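Local coordinates for type II secretion chaperone CpaB (Acinetobacter nosocomialis M2, PDB 6O38), which binds the secreted metalloprotease CpaA as its chaperone, probably in support of its type II secretion, at residues K87-M90 with I95-T98; I43-V48 with M141-E146; G99-I104 with N126-T131; E78-K81 with T85-F88; L91-N96 with V161-E166. All coordinates share one frame; numbering follows the deposited sequence.

Contact 1: residues K87-M90 with I95-T98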
# COMPACT_ATOMS: atom_id res chain seq x y z
N LYS G 87 -10.47 -13.15 1.60
CA LYS G 87 -11.12 -11.91 2.01
C LYS G 87 -10.50 -11.39 3.30
O LYS G 87 -10.18 -12.16 4.21
CB LYS G 87 -12.62 -12.13 2.21
CG LYS G 87 -13.43 -10.86 2.40
CD LYS G 87 -14.92 -11.17 2.36
CE LYS G 87 -15.73 -9.98 1.89
NZ LYS G 87 -17.13 -10.36 1.58
N PHE G 88 -10.33 -10.07 3.37
CA PHE G 88 -9.81 -9.39 4.55
C PHE G 88 -10.86 -8.42 5.08
O PHE G 88 -11.48 -7.68 4.30
CB PHE G 88 -8.52 -8.63 4.25
CG PHE G 88 -7.41 -9.50 3.74
CD1 PHE G 88 -6.55 -10.15 4.62
CD2 PHE G 88 -7.21 -9.67 2.38
CE1 PHE G 88 -5.52 -10.94 4.15
CE2 PHE G 88 -6.18 -10.47 1.90
CZ PHE G 88 -5.34 -11.10 2.79
N GLN G 89 -11.05 -8.41 6.40
CA GLN G 89 -12.00 -7.51 7.05
C GLN G 89 -11.29 -6.78 8.18
O GLN G 89 -10.94 -7.39 9.19
CB GLN G 89 -13.23 -8.25 7.56
CG GLN G 89 -14.25 -8.56 6.48
CD GLN G 89 -15.58 -9.02 7.04
OE1 GLN G 89 -15.68 -9.38 8.21
NE2 GLN G 89 -16.61 -9.00 6.21
N MSE G 90 -11.07 -5.48 8.00
CA MSE G 90 -10.44 -4.63 9.00
C MSE G 90 -11.23 -3.33 9.12
O MSE G 90 -10.67 -2.24 9.02
CB MSE G 90 -8.98 -4.36 8.64
CG MSE G 90 -8.07 -5.55 8.86
SE MSE G 90 -6.36 -5.42 7.96
CE MSE G 90 -6.96 -5.84 6.15
N ILE G 95 -10.87 -1.26 5.69
CA ILE G 95 -10.47 -2.25 4.69
C ILE G 95 -11.49 -3.37 4.70
O ILE G 95 -11.66 -4.07 5.71
CB ILE G 95 -9.06 -2.79 4.96
CG1 ILE G 95 -8.06 -1.63 5.07
CG2 ILE G 95 -8.64 -3.73 3.84
CD1 ILE G 95 -7.95 -0.80 3.81
N ASN G 96 -12.17 -3.55 3.57
CA ASN G 96 -13.14 -4.64 3.39
C ASN G 96 -13.12 -5.01 1.91
O ASN G 96 -13.81 -4.40 1.10
CB ASN G 96 -14.53 -4.23 3.86
CG ASN G 96 -15.54 -5.35 3.72
OD1 ASN G 96 -15.21 -6.52 3.84
ND2 ASN G 96 -16.79 -4.98 3.44
N ARG G 97 -12.32 -6.02 1.57
CA ARG G 97 -12.09 -6.37 0.17
C ARG G 97 -11.67 -7.82 0.08
O ARG G 97 -11.30 -8.45 1.07
CB ARG G 97 -11.04 -5.45 -0.45
CG ARG G 97 -9.66 -5.58 0.16
CD ARG G 97 -8.96 -4.23 0.20
NE ARG G 97 -8.99 -3.56 -1.10
CZ ARG G 97 -8.71 -2.28 -1.28
NH1 ARG G 97 -8.38 -1.52 -0.25
NH2 ARG G 97 -8.77 -1.75 -2.49
N THR G 98 -11.71 -8.34 -1.14
CA THR G 98 -11.34 -9.72 -1.44
C THR G 98 -10.09 -9.74 -2.32
O THR G 98 -9.68 -8.73 -2.89
CB THR G 98 -12.49 -10.47 -2.12
OG1 THR G 98 -12.87 -9.78 -3.32
CG2 THR G 98 -13.69 -10.56 -1.20
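Lys87 and Thr98 meet on one face of a two-stranded antiparallel ladder. The lysine, with CG anti to the backbone N (chi1 -170°), runs out extended and slants across the threonine methyl, CG to CG2 3.6 Å. The threonine thus offers its apolar branch to the aliphatic chain, while its OG1 is hydrogen-bonded to Asp119. On the same face Gln89 and Asn96 lie side by side and point the same way. Their amide planes are turned 69° apart, and Asn96 OD1 comes to Gln89 CG at 3.5 Å rather than pairing with the other amide. Asn96 also gives its backbone N to Glu70 of the CpaA chain.

The other face carries Phe88, Met90, Ile95 and Arg97, the first three buried. Selenomethionine Met90 runs alongside Ile95 and, bent at its last torsion, brings CE back to Ile95 CG2 at 3.6 Å, flexible chain against branched methyl. Arg97 makes a salt bridge with Glu146 and a cation-pi contact with Phe118.

Between the two faces the backbones are joined by Phe88 N to Arg97 O (3.0 Å), nearly straight, and Met90 N to Ile95 O (2.8 Å); the two return bonds, from Arg97 N and Ile95 N, are weak. The alternating pairs are those of antiparallel strands, and the four-residue connection makes strands 85-90 and 95-106 a beta hairpin.

Contact 2: residues I43-V48 with M141-E146. With SO4 (sulfate ion), chain B.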
# COMPACT_ATOMS: atom_id res chain seq x y z
N ILE G 43 -12.92 -15.35 4.53
CA ILE G 43 -12.37 -14.52 5.59
C ILE G 43 -11.17 -15.22 6.21
O ILE G 43 -11.23 -16.40 6.55
CB ILE G 43 -13.44 -14.21 6.64
CG1 ILE G 43 -14.49 -13.25 6.07
CG2 ILE G 43 -12.82 -13.64 7.90
CD1 ILE G 43 -15.61 -12.92 7.04
N VAL G 44 -10.07 -14.49 6.35
CA VAL G 44 -8.83 -15.06 6.87
C VAL G 44 -8.79 -15.00 8.40
O VAL G 44 -8.57 -16.01 9.06
CB VAL G 44 -7.61 -14.35 6.25
CG1 VAL G 44 -6.33 -15.05 6.64
CG2 VAL G 44 -7.75 -14.29 4.74
N PHE G 45 -9.00 -13.81 8.97
CA PHE G 45 -9.02 -13.63 10.41
C PHE G 45 -10.25 -12.83 10.81
O PHE G 45 -10.91 -12.21 9.98
CB PHE G 45 -7.74 -12.93 10.91
CG PHE G 45 -7.40 -11.68 10.16
CD1 PHE G 45 -8.00 -10.47 10.48
CD2 PHE G 45 -6.46 -11.70 9.14
CE1 PHE G 45 -7.69 -9.32 9.79
CE2 PHE G 45 -6.14 -10.55 8.44
CZ PHE G 45 -6.75 -9.36 8.77
N ASN G 46 -10.55 -12.85 12.11
CA ASN G 46 -11.75 -12.21 12.65
C ASN G 46 -11.39 -11.33 13.83
O ASN G 46 -10.55 -11.69 14.65
CB ASN G 46 -12.78 -13.26 13.09
CG ASN G 46 -13.35 -14.04 11.93
OD1 ASN G 46 -13.78 -13.46 10.93
ND2 ASN G 46 -13.36 -15.36 12.05
N GLU G 47 -12.03 -10.16 13.90
CA GLU G 47 -11.85 -9.27 15.04
C GLU G 47 -12.33 -9.94 16.32
O GLU G 47 -13.19 -10.82 16.32
CB GLU G 47 -12.60 -7.96 14.83
CG GLU G 47 -11.84 -6.89 14.08
CD GLU G 47 -12.16 -5.50 14.59
OE1 GLU G 47 -12.18 -5.30 15.82
OE2 GLU G 47 -12.41 -4.60 13.75
N VAL G 48 -11.77 -9.48 17.44
CA VAL G 48 -12.19 -9.95 18.76
C VAL G 48 -11.70 -8.97 19.83
O VAL G 48 -12.47 -8.56 20.70
CB VAL G 48 -11.67 -11.37 19.05
CG1 VAL G 48 -10.15 -11.36 19.19
CG2 VAL G 48 -12.33 -11.93 20.30
N MSE G 141 1.54 -11.42 8.24
CA MSE G 141 0.82 -10.96 7.05
C MSE G 141 1.20 -9.53 6.68
O MSE G 141 1.30 -8.66 7.53
CB MSE G 141 -0.69 -11.03 7.28
CG MSE G 141 -1.21 -12.41 7.58
SE MSE G 141 -3.15 -12.45 7.64
CE MSE G 141 -3.36 -14.23 8.39
N GLN G 142 1.40 -9.31 5.38
CA GLN G 142 1.66 -7.98 4.83
C GLN G 142 0.52 -7.64 3.89
O GLN G 142 0.38 -8.27 2.83
CB GLN G 142 3.00 -7.94 4.11
CG GLN G 142 4.20 -8.29 4.97
CD GLN G 142 5.50 -8.23 4.19
OE1 GLN G 142 5.55 -7.74 3.06
NE2 GLN G 142 6.58 -8.73 4.80
N ILE G 143 -0.30 -6.67 4.27
CA ILE G 143 -1.45 -6.25 3.47
C ILE G 143 -1.15 -4.85 2.96
O ILE G 143 -1.10 -3.89 3.73
CB ILE G 143 -2.74 -6.29 4.29
CG1 ILE G 143 -2.93 -7.67 4.91
CG2 ILE G 143 -3.94 -5.93 3.41
CD1 ILE G 143 -3.88 -7.70 6.09
N PHE G 144 -0.95 -4.73 1.64
CA PHE G 144 -0.56 -3.48 1.01
C PHE G 144 -1.71 -3.01 0.11
O PHE G 144 -1.95 -3.59 -0.95
CB PHE G 144 0.73 -3.65 0.21
CG PHE G 144 1.90 -4.08 1.04
CD1 PHE G 144 2.22 -3.41 2.21
CD2 PHE G 144 2.68 -5.16 0.65
CE1 PHE G 144 3.30 -3.81 2.97
CE2 PHE G 144 3.76 -5.56 1.42
CZ PHE G 144 4.07 -4.89 2.58
N THR G 145 -2.39 -1.95 0.54
CA THR G 145 -3.45 -1.32 -0.24
C THR G 145 -3.12 0.15 -0.44
O THR G 145 -2.23 0.71 0.21
CB THR G 145 -4.81 -1.47 0.45
OG1 THR G 145 -4.87 -0.61 1.59
CG2 THR G 145 -5.05 -2.91 0.88
N GLU G 146 -3.85 0.79 -1.35
CA GLU G 146 -3.69 2.22 -1.56
C GLU G 146 -4.20 3.03 -0.38
O GLU G 146 -3.81 4.19 -0.22
CB GLU G 146 -4.40 2.66 -2.84
CG GLU G 146 -5.93 2.60 -2.77
CD GLU G 146 -6.48 1.19 -2.79
OE1 GLU G 146 -5.72 0.25 -3.10
OE2 GLU G 146 -7.68 1.02 -2.51
S SO4 B . -16.73 -16.14 4.45
O1 SO4 B . -15.57 -16.32 5.33
O2 SO4 B . -16.93 -17.34 3.66
O3 SO4 B . -17.91 -15.88 5.27
O4 SO4 B . -16.49 -15.00 3.57
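Val44 and Phe45 meet Met141 and Ile143 in the apolar interior of a strongly curled antiparallel sheet, and the central element is a Met-aromatic contact. Met141, a selenomethionine, reaches inward from strand 141-145 with its chain extended beyond CG, long enough to bridge backbones whose nearest CA atoms, those of Val44 and Met141, are 10.5 Å apart. Its SE lies 4.7 Å from the centroid of the Phe45 ring and 74° off the ring normal, at the edge and not over a face, with CE2 the nearest ring atom at 3.6 Å. The two side chains slide past each other in opposite directions. Phe45 has CG between its backbone N and carbonyl carbon (chi1 50°), a setting that turns the ring inward to this place.

The end of Met141 goes on to Val44, where CE and CG1 meet tip to tip at 3.5 Å. Val44, just before edge strand 45-47, bonds through its backbone to Lys87 of edge strand 85-90. Ile143 is a lighter neighbour: its CD1 lies near the ring plane, 4.3 Å from Phe45 CZ. All four side chains are buried and apolar, as a lining of this kind needs; Tyr72 and Ile154 add to the packing round Met141.

Outside the core, Ile43 N donates to O1 of a sulfate ion at 2.9 Å, an ion probably taken from the crystallisation liquor. Side chains that meet across the inside of one curled sheet are consistent with a barrel-like beta fold.

Contact 3: residues G99-I104 with N126-T131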
# COMPACT_ATOMS: atom_id res chain seq x y z
N GLY G 99 -9.51 -10.93 -2.43
CA GLY G 99 -8.32 -11.13 -3.25
C GLY G 99 -8.19 -12.58 -3.64
O GLY G 99 -8.92 -13.45 -3.14
N LYS G 100 -7.25 -12.84 -4.54
CA LYS G 100 -7.04 -14.18 -5.07
C LYS G 100 -5.58 -14.58 -4.91
O LYS G 100 -4.68 -13.78 -5.16
CB LYS G 100 -7.44 -14.26 -6.55
CG LYS G 100 -8.78 -13.63 -6.85
CD LYS G 100 -9.57 -14.43 -7.87
CE LYS G 100 -10.99 -13.90 -7.99
NZ LYS G 100 -11.85 -14.77 -8.83
N ILE G 101 -5.36 -15.83 -4.48
CA ILE G 101 -4.01 -16.35 -4.36
C ILE G 101 -3.39 -16.48 -5.74
O ILE G 101 -3.98 -17.07 -6.65
CB ILE G 101 -4.02 -17.70 -3.63
CG1 ILE G 101 -4.68 -17.57 -2.25
CG2 ILE G 101 -2.61 -18.25 -3.49
CD1 ILE G 101 -3.91 -16.70 -1.29
N VAL G 102 -2.19 -15.92 -5.91
CA VAL G 102 -1.50 -15.99 -7.19
C VAL G 102 -0.20 -16.78 -7.12
O VAL G 102 0.32 -17.16 -8.18
CB VAL G 102 -1.21 -14.57 -7.74
CG1 VAL G 102 -2.49 -13.76 -7.80
CG2 VAL G 102 -0.16 -13.87 -6.89
N GLU G 103 0.33 -17.07 -5.94
CA GLU G 103 1.65 -17.68 -5.84
C GLU G 103 1.80 -18.33 -4.47
O GLU G 103 1.57 -17.68 -3.45
CB GLU G 103 2.74 -16.63 -6.06
CG GLU G 103 4.05 -17.16 -6.61
CD GLU G 103 4.96 -16.06 -7.09
OE1 GLU G 103 4.90 -14.94 -6.53
OE2 GLU G 103 5.73 -16.29 -8.05
N ILE G 104 2.19 -19.60 -4.46
CA ILE G 104 2.48 -20.35 -3.24
C ILE G 104 3.92 -20.84 -3.34
O ILE G 104 4.27 -21.57 -4.27
CB ILE G 104 1.51 -21.52 -3.04
CG1 ILE G 104 0.06 -21.04 -3.14
CG2 ILE G 104 1.76 -22.18 -1.69
CD1 ILE G 104 -0.96 -22.13 -2.93
N ASN G 126 -0.74 -3.10 -5.68
CA ASN G 126 -1.34 -3.67 -4.48
C ASN G 126 -1.25 -5.19 -4.51
O ASN G 126 -1.40 -5.81 -5.57
CB ASN G 126 -2.80 -3.25 -4.34
CG ASN G 126 -2.96 -1.74 -4.36
OD1 ASN G 126 -3.99 -1.22 -4.80
ND2 ASN G 126 -1.96 -1.02 -3.87
N PHE G 127 -1.01 -5.77 -3.34
CA PHE G 127 -0.88 -7.22 -3.17
C PHE G 127 -0.80 -7.50 -1.68
O PHE G 127 -0.72 -6.59 -0.86
CB PHE G 127 0.35 -7.77 -3.90
CG PHE G 127 1.66 -7.37 -3.27
CD1 PHE G 127 2.20 -6.11 -3.50
CD2 PHE G 127 2.35 -8.25 -2.46
CE1 PHE G 127 3.41 -5.75 -2.93
CE2 PHE G 127 3.56 -7.89 -1.88
CZ PHE G 127 4.09 -6.64 -2.12
N PHE G 128 -0.83 -8.79 -1.34
CA PHE G 128 -0.68 -9.21 0.04
C PHE G 128 0.14 -10.49 0.10
O PHE G 128 0.23 -11.24 -0.88
CB PHE G 128 -2.05 -9.42 0.72
CG PHE G 128 -2.87 -10.52 0.10
CD1 PHE G 128 -3.75 -10.24 -0.93
CD2 PHE G 128 -2.79 -11.82 0.57
CE1 PHE G 128 -4.51 -11.24 -1.50
CE2 PHE G 128 -3.55 -12.82 0.01
CZ PHE G 128 -4.41 -12.53 -1.03
N THR G 129 0.75 -10.73 1.25
CA THR G 129 1.57 -11.91 1.48
C THR G 129 1.23 -12.50 2.83
O THR G 129 1.03 -11.76 3.81
CB THR G 129 3.08 -11.60 1.43
OG1 THR G 129 3.45 -10.81 2.56
CG2 THR G 129 3.45 -10.86 0.15
N ILE G 130 1.16 -13.83 2.89
CA ILE G 130 0.95 -14.56 4.14
C ILE G 130 2.09 -15.56 4.25
O ILE G 130 2.16 -16.52 3.47
CB ILE G 130 -0.41 -15.26 4.19
CG1 ILE G 130 -1.55 -14.23 4.17
CG2 ILE G 130 -0.51 -16.15 5.42
CD1 ILE G 130 -2.92 -14.84 3.98
N THR G 131 2.97 -15.36 5.22
CA THR G 131 4.12 -16.22 5.44
C THR G 131 3.93 -16.91 6.78
O THR G 131 3.78 -16.25 7.82
CB THR G 131 5.42 -15.41 5.42
OG1 THR G 131 5.34 -14.42 4.38
CG2 THR G 131 6.59 -16.31 5.12
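Apolar contact dominates where Ile101 meets Phe128. The isoleucine's CD1 sits at the ring edge, near the ring plane, 4.1 Å from CE2, and the two side chains cross at about a right angle. Phe128 holds CG between its backbone N and carbonyl carbon (chi1 63°), which swings the ring out of its own strand toward 99-104. A large flat residue suits this place because the strand axes are 8.6 Å apart at their closest.

Contacts from ring to backbone make up the second group. Gly99 CA comes to Phe128 CE1 at 4.2 Å, obliquely to the ring. Having no side chain, the glycine lets the ring lie close to the main chain at a point where a CB would have been directed at it. Lys100 adds its O, 4.3 Å from Phe128 CZ, while its CB is directed away from strand 127-131 and the residue is exposed.

The two strands cross at -63° and are not partners in the sheet: strand 111-118 lies between them in the strand order, pairing with Lys100 and Val102, with a classic beta bulge where Val102 and Glu103 face Thr115. The Phe128 ring also meets Phe88 of strand 85-90 edge-to-face and touches Phe118, so it links several strands round the interior.

Contact 4: residues E78-K81 with T85-F88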
# COMPACT_ATOMS: atom_id res chain seq x y z
N GLU G 78 -3.98 -22.97 4.47
CA GLU G 78 -3.30 -24.16 3.98
C GLU G 78 -4.17 -24.97 3.02
O GLU G 78 -3.63 -25.75 2.23
CB GLU G 78 -2.86 -25.04 5.15
CG GLU G 78 -1.80 -24.39 6.03
CD GLU G 78 -1.59 -25.15 7.33
OE1 GLU G 78 -2.20 -26.22 7.51
OE2 GLU G 78 -0.80 -24.67 8.17
N LEU G 79 -5.48 -24.80 3.07
CA LEU G 79 -6.39 -25.45 2.13
C LEU G 79 -6.66 -24.60 0.89
O LEU G 79 -7.47 -25.00 0.05
CB LEU G 79 -7.71 -25.79 2.82
CG LEU G 79 -7.64 -26.82 3.95
CD1 LEU G 79 -8.99 -27.01 4.60
CD2 LEU G 79 -7.11 -28.15 3.41
N LYS G 80 -6.00 -23.45 0.76
CA LYS G 80 -6.18 -22.59 -0.40
C LYS G 80 -5.12 -22.90 -1.45
O LYS G 80 -3.94 -23.06 -1.14
CB LYS G 80 -6.09 -21.11 0.01
CG LYS G 80 -7.14 -20.67 1.00
CD LYS G 80 -8.54 -20.71 0.39
CE LYS G 80 -9.58 -20.21 1.38
NZ LYS G 80 -10.95 -20.21 0.79
N LYS G 81 -5.56 -22.97 -2.70
CA LYS G 81 -4.67 -23.21 -3.84
C LYS G 81 -4.61 -21.95 -4.70
O LYS G 81 -5.34 -20.98 -4.49
CB LYS G 81 -5.15 -24.42 -4.65
CG LYS G 81 -5.43 -25.64 -3.79
CD LYS G 81 -5.39 -26.94 -4.58
CE LYS G 81 -6.55 -27.06 -5.54
NZ LYS G 81 -6.57 -28.39 -6.21
N THR G 85 -10.17 -17.58 -3.71
CA THR G 85 -10.51 -16.24 -3.24
C THR G 85 -10.28 -16.13 -1.73
O THR G 85 -10.61 -17.04 -0.97
CB THR G 85 -11.96 -15.91 -3.58
OG1 THR G 85 -12.15 -15.99 -5.00
CG2 THR G 85 -12.33 -14.51 -3.11
N VAL G 86 -9.71 -15.00 -1.32
CA VAL G 86 -9.40 -14.71 0.07
C VAL G 86 -9.91 -13.31 0.40
O VAL G 86 -9.81 -12.40 -0.42
CB VAL G 86 -7.89 -14.85 0.35
CG1 VAL G 86 -7.37 -13.71 1.21
CG2 VAL G 86 -7.59 -16.19 1.00
N LYS G 87 -10.47 -13.15 1.60
CA LYS G 87 -11.12 -11.91 2.01
C LYS G 87 -10.50 -11.39 3.30
O LYS G 87 -10.18 -12.16 4.21
CB LYS G 87 -12.62 -12.13 2.21
CG LYS G 87 -13.43 -10.86 2.40
CD LYS G 87 -14.92 -11.17 2.36
CE LYS G 87 -15.73 -9.98 1.89
NZ LYS G 87 -17.13 -10.36 1.58
N PHE G 88 -10.33 -10.07 3.37
CA PHE G 88 -9.81 -9.39 4.55
C PHE G 88 -10.86 -8.42 5.08
O PHE G 88 -11.48 -7.68 4.30
CB PHE G 88 -8.52 -8.63 4.25
CG PHE G 88 -7.41 -9.50 3.74
CD1 PHE G 88 -6.55 -10.15 4.62
CD2 PHE G 88 -7.21 -9.67 2.38
CE1 PHE G 88 -5.52 -10.94 4.15
CE2 PHE G 88 -6.18 -10.47 1.90
CZ PHE G 88 -5.34 -11.10 2.79
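Lys80 NZ has two backbone carbonyls nearby: it makes a weak hydrogen bond to Gln41 O, and it stands 3.6 Å from Thr85 O. The second separation is too long for a hydrogen bond, yet the partial charge of that carbonyl probably helps to steady the ammonium group. Lys80 is largely buried, so such carbonyl partners probably matter more than they would for a lysine in solvent.

The shape of the side chain explains the approach. Its CB points toward strand 85-88, and chi1 (-61°) puts CG on the Val86 side, 4.5 Å from Val86 CG2, a loose apolar touch that suits the methylene part of the lysine. The bend at chi2 (-66°) then turns the rest of the chain toward Thr85 O, while the CB of Thr85 is directed away from the loop. A lysine thus serves both neighbours, with a hydrophobic shaft beside valine and a polar tip beside carbonyls.

Residues 78-81 form the loop that leaves helix 74-78, and the chain soon enters strand 85-90; Lys81 N is hydrogen-bonded to Asp84 OD2 across the connection. Strand 85-90 is flanked on one side by strand 95-106 and on the other by the loop before strand 45-47, where Gln42 and Val44 bond through the backbone to Lys87.

Contact 5: residues L91-N96 with V161-E166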
# COMPACT_ATOMS: atom_id res chain seq x y z
N LEU G 91 -12.55 -3.48 9.30
CA LEU G 91 -13.50 -2.38 9.15
C LEU G 91 -13.07 -1.12 9.89
O LEU G 91 -13.26 -0.01 9.39
CB LEU G 91 -14.89 -2.82 9.63
CG LEU G 91 -15.72 -3.72 8.71
CD1 LEU G 91 -15.18 -5.15 8.66
CD2 LEU G 91 -17.18 -3.72 9.15
N GLU G 92 -12.48 -1.26 11.08
CA GLU G 92 -12.03 -0.08 11.82
C GLU G 92 -10.99 0.69 11.03
O GLU G 92 -10.93 1.92 11.12
CB GLU G 92 -11.48 -0.48 13.18
CG GLU G 92 -11.22 0.72 14.09
CD GLU G 92 -10.13 0.45 15.12
OE1 GLU G 92 -9.63 -0.69 15.18
OE2 GLU G 92 -9.77 1.40 15.86
N TYR G 93 -10.16 -0.00 10.26
CA TYR G 93 -9.18 0.63 9.39
C TYR G 93 -9.73 0.91 8.00
O TYR G 93 -8.97 1.37 7.13
CB TYR G 93 -7.92 -0.24 9.28
CG TYR G 93 -7.21 -0.45 10.60
CD1 TYR G 93 -7.29 0.49 11.61
CD2 TYR G 93 -6.46 -1.60 10.82
CE1 TYR G 93 -6.63 0.30 12.82
CE2 TYR G 93 -5.80 -1.80 12.02
CZ TYR G 93 -5.89 -0.85 13.02
OH TYR G 93 -5.24 -1.04 14.21
N GLY G 94 -11.01 0.65 7.76
CA GLY G 94 -11.62 0.93 6.48
C GLY G 94 -11.26 -0.03 5.37
O GLY G 94 -11.35 0.35 4.19
N ILE G 95 -10.87 -1.26 5.69
CA ILE G 95 -10.47 -2.25 4.69
C ILE G 95 -11.49 -3.37 4.70
O ILE G 95 -11.66 -4.07 5.71
CB ILE G 95 -9.06 -2.79 4.96
CG1 ILE G 95 -8.06 -1.63 5.07
CG2 ILE G 95 -8.64 -3.73 3.84
CD1 ILE G 95 -7.95 -0.80 3.81
N ASN G 96 -12.17 -3.55 3.57
CA ASN G 96 -13.14 -4.64 3.39
C ASN G 96 -13.12 -5.01 1.91
O ASN G 96 -13.81 -4.40 1.10
CB ASN G 96 -14.53 -4.23 3.86
CG ASN G 96 -15.54 -5.35 3.72
OD1 ASN G 96 -15.21 -6.52 3.84
ND2 ASN G 96 -16.79 -4.98 3.44
N VAL G 161 -3.16 -6.99 14.53
CA VAL G 161 -3.05 -6.21 13.30
C VAL G 161 -2.95 -4.74 13.68
O VAL G 161 -3.65 -4.28 14.59
CB VAL G 161 -4.23 -6.45 12.35
CG1 VAL G 161 -3.75 -6.51 10.91
CG2 VAL G 161 -4.96 -7.72 12.72
N GLN G 162 -2.08 -4.02 12.99
CA GLN G 162 -1.84 -2.62 13.30
C GLN G 162 -1.33 -1.92 12.05
O GLN G 162 -0.80 -2.54 11.13
CB GLN G 162 -0.82 -2.46 14.44
CG GLN G 162 0.54 -3.08 14.12
CD GLN G 162 1.51 -3.00 15.28
OE1 GLN G 162 1.10 -2.98 16.45
NE2 GLN G 162 2.80 -2.97 14.97
N THR G 163 -1.51 -0.60 12.03
CA THR G 163 -0.87 0.21 11.00
C THR G 163 0.63 0.25 11.27
O THR G 163 1.09 0.18 12.41
CB THR G 163 -1.45 1.62 10.99
OG1 THR G 163 -2.39 1.77 12.06
CG2 THR G 163 -2.15 1.89 9.66
N MSE G 164 1.40 0.37 10.19
CA MSE G 164 2.86 0.24 10.29
C MSE G 164 3.51 1.37 11.08
O MSE G 164 4.68 1.28 11.45
CB MSE G 164 3.46 0.15 8.89
CG MSE G 164 2.92 -1.01 8.07
SE MSE G 164 4.28 -1.99 7.09
CE MSE G 164 3.21 -3.51 6.51
N ASP G 165 2.75 2.44 11.34
CA ASP G 165 3.27 3.52 12.17
C ASP G 165 3.42 3.09 13.62
O ASP G 165 4.30 3.59 14.33
CB ASP G 165 2.36 4.75 12.07
CG ASP G 165 0.91 4.43 12.39
OD1 ASP G 165 0.61 3.27 12.71
OD2 ASP G 165 0.07 5.36 12.30
N GLU G 166 2.58 2.16 14.08
CA GLU G 166 2.72 1.58 15.41
C GLU G 166 3.91 0.65 15.52
O GLU G 166 4.26 0.25 16.64
CB GLU G 166 1.44 0.82 15.78
CG GLU G 166 0.19 1.69 15.86
CD GLU G 166 0.24 2.69 16.99
OE1 GLU G 166 1.01 2.48 17.95
OE2 GLU G 166 -0.50 3.70 16.93
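Tyr93 reaches Val161, Gln162 and Thr163 from the turn of a beta hairpin, a connection with a 3-10 turn over residues 91-93 and a G1 beta bulge where Gly94 and Ile95 both face Met90. At the end of that turn CB of Tyr93 is directed toward strand 161-163, and with CG anti to the carbonyl carbon (chi1 -62°) the ring extends to it.

The outer part of the ring makes the contact. CB stays well back from the strand, and CE2 is the first ring atom to come near it, 4.2 Å from Val161 O, a carbonyl that lies at the ring edge near its plane. Farther out, CZ is 4.5 Å from Thr163 OG1. At the tip, OH comes to Val161 O at 3.6 Å, which is a polar proximity and not a hydrogen bond, and to Gln162 CA at 3.9 Å. The hydroxyl therefore rests beside the main chain of the strand rather than inserting between its side chains.

Tyrosine fits here because its long flat ring spans the gap between backbones, with CA atoms of Tyr93 and Thr163 8.5 Å apart, and brings its hydroxyl beside the main chain of the strand. The ring also meets that of Tyr150, their planes about 10° apart, and touches Met68. Leu91, Glu92 and Gln162 pack in turn on residues of the CpaA chain. Gly94, at a positive phi (75°) that glycine adopts readily, closes the turn by giving its N to Leu91 O at 2.9 Å.

All five contacts reach one curled antiparallel sheet. Contacts 1 and 2 have centres about 6 Å apart and share the interior, Met90 CE touching Ile143 CD1 at 3.6 Å, close to where the outermost strands approach each other. Contact 3 joins contact 2 through the probable bond of Gln142 N to Thr129 O (2.9 Å). Contact 4 flanks contact 2 through Val44 CG2 on Val86 CG1 (3.6 Å), and its centre is about 20 Å from that of contact 5, on the other side of the chain's centre. Residues of contacts 1, 2, 3 and 5 touch CpaA; those of contact 4 do not.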